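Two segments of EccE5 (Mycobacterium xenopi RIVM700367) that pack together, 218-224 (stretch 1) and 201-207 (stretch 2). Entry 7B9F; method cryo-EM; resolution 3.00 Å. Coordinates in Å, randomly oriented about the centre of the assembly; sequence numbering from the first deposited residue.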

# COMPACT_ATOMS: atom_id res chain seq x y z
N SER A 218 19.41 -14.28 17.94
CA SER A 218 19.57 -13.87 19.33
C SER A 218 20.36 -12.57 19.36
O SER A 218 21.06 -12.23 18.40
CB SER A 218 20.28 -14.94 20.16
OG SER A 218 21.56 -15.22 19.64
N VAL A 219 20.25 -11.85 20.48
CA VAL A 219 20.95 -10.58 20.60
C VAL A 219 22.45 -10.81 20.72
O VAL A 219 23.26 -9.98 20.29
CB VAL A 219 20.38 -9.74 21.76
CG1 VAL A 219 20.77 -10.30 23.11
CG2 VAL A 219 20.84 -8.30 21.65
N ALA A 220 22.86 -11.94 21.30
CA ALA A 220 24.27 -12.26 21.39
C ALA A 220 24.86 -12.55 20.01
O ALA A 220 25.99 -12.17 19.72
CB ALA A 220 24.49 -13.45 22.32
N ALA A 221 24.09 -13.23 19.15
CA ALA A 221 24.58 -13.56 17.82
C ALA A 221 24.74 -12.34 16.93
O ALA A 221 25.42 -12.43 15.91
CB ALA A 221 23.65 -14.56 17.15
N THR A 222 24.12 -11.22 17.28
CA THR A 222 24.32 -9.99 16.53
C THR A 222 25.74 -9.47 16.70
O THR A 222 26.51 -9.35 15.74
CB THR A 222 23.31 -8.95 16.98
OG1 THR A 222 21.99 -9.44 16.77
CG2 THR A 222 23.50 -7.67 16.22
N LEU A 223 26.12 -9.17 17.95
CA LEU A 223 27.43 -8.57 18.18
C LEU A 223 28.54 -9.58 17.98
O LEU A 223 29.66 -9.20 17.65
CB LEU A 223 27.48 -7.96 19.57
CG LEU A 223 28.74 -7.19 19.93
CD1 LEU A 223 29.00 -6.11 18.91
CD2 LEU A 223 28.54 -6.54 21.25
N ALA A 224 28.24 -10.87 18.13
CA ALA A 224 29.21 -11.89 17.73
C ALA A 224 29.50 -11.80 16.24
O ALA A 224 30.66 -11.88 15.81
CB ALA A 224 28.68 -13.28 18.08
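Stretch 2 (201-207) VLRMDPQ

Stretch 2 enters as a β-strand, Val201 to Met204, with phi/psi values from -112/140 to -142/139, passes through Asp205 and turns into a 3-10 segment at Pro206 and Gln207. The turn is held locally by a hydrogen bond from Gln207 N to Asp205 OD1 (2.8 Å). The strand runs roughly against the direction of the helix in stretch 1: their N-to-C directions make an angle of 138°, and the two axes approach to 10.4 Å, a spacing that leaves room for side chains between the backbones. The register follows from this direction, with the CA of Leu223 7.5 Å from the CA of Met204 and, toward the start of the helix, the CA of Val219 7.3 Å from the CA of Pro206.

The alternation of the strand directs Leu202 and Met204 toward the helix and Arg203 away from it. Val219, Thr222 and Leu223 answer from the helix, as expected for positions spaced three and four residues apart, whereas Ala220 and Ala224 point away. Met204 makes the most extensive contact on its side. The t, t, p conformation of Met204 places Met204 CE 3.7 Å from Leu223 CB and 4.2 Å from Thr222 CG2, so that the methyl group reaches two successive residues of the helix. Farther back along the strand, Leu202 CD1 meets Leu223 CD1 at a looser 4.4 Å. Beyond the strand, the ring of Pro206 packs on Val219, with Pro206 CG 3.8 Å from Val219 CG2.

No hydrogen bond crosses between the stretches; the contact is predominantly apolar and buries 288 Å² in total. The polar groups of Ser218 instead serve the helix start, where Ser218 OG caps Ala221 N (3.3 Å) and Ser218 O accepts a weak bond from Thr222 OG1 (3.4 Å).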

# COMPACT_ATOMS: atom_id res chain seq x y z
N VAL A 201 37.94 -2.74 21.52
CA VAL A 201 36.79 -3.12 22.32
C VAL A 201 35.54 -2.50 21.72
O VAL A 201 35.58 -1.37 21.21
CB VAL A 201 36.96 -2.78 23.81
CG1 VAL A 201 38.26 -3.35 24.33
CG2 VAL A 201 36.88 -1.30 24.07
N LEU A 202 34.46 -3.26 21.70
CA LEU A 202 33.26 -2.95 20.94
C LEU A 202 32.13 -2.65 21.91
O LEU A 202 31.93 -3.40 22.87
CB LEU A 202 32.88 -4.14 20.07
CG LEU A 202 33.84 -4.56 18.95
CD1 LEU A 202 33.36 -5.82 18.29
CD2 LEU A 202 34.07 -3.50 17.94
N ARG A 203 31.39 -1.58 21.68
CA ARG A 203 30.20 -1.30 22.47
C ARG A 203 28.95 -1.25 21.59
O ARG A 203 28.96 -0.64 20.52
CB ARG A 203 30.34 0.01 23.24
CG ARG A 203 31.31 -0.07 24.39
CD ARG A 203 31.27 1.18 25.25
NE ARG A 203 32.13 1.06 26.42
CZ ARG A 203 33.45 1.17 26.41
NH1 ARG A 203 34.10 1.43 25.29
NH2 ARG A 203 34.13 1.03 27.54
N MET A 204 27.88 -1.89 22.06
CA MET A 204 26.61 -1.87 21.34
C MET A 204 25.46 -1.80 22.33
O MET A 204 25.48 -2.48 23.36
CB MET A 204 26.44 -3.11 20.46
CG MET A 204 25.15 -3.09 19.64
SD MET A 204 24.92 -4.52 18.57
CE MET A 204 24.56 -5.77 19.79
N ASP A 205 24.45 -0.99 22.02
CA ASP A 205 23.21 -0.96 22.77
C ASP A 205 22.15 -1.63 21.91
O ASP A 205 21.93 -1.18 20.78
CB ASP A 205 22.81 0.49 23.10
CG ASP A 205 21.42 0.62 23.74
OD1 ASP A 205 20.76 -0.38 24.11
OD2 ASP A 205 20.97 1.78 23.89
N PRO A 206 21.52 -2.70 22.38
CA PRO A 206 20.46 -3.33 21.58
C PRO A 206 19.28 -2.42 21.30
O PRO A 206 18.62 -2.58 20.27
CB PRO A 206 20.03 -4.53 22.44
CG PRO A 206 21.20 -4.82 23.25
CD PRO A 206 21.80 -3.49 23.58
N GLN A 207 19.00 -1.48 22.20
CA GLN A 207 17.84 -0.62 22.02
C GLN A 207 18.00 0.34 20.85
O GLN A 207 17.00 0.86 20.35
CB GLN A 207 17.57 0.16 23.30
CG GLN A 207 17.28 -0.74 24.47
CD GLN A 207 16.09 -1.64 24.21
OE1 GLN A 207 15.09 -1.21 23.66
NE2 GLN A 207 16.21 -2.90 24.60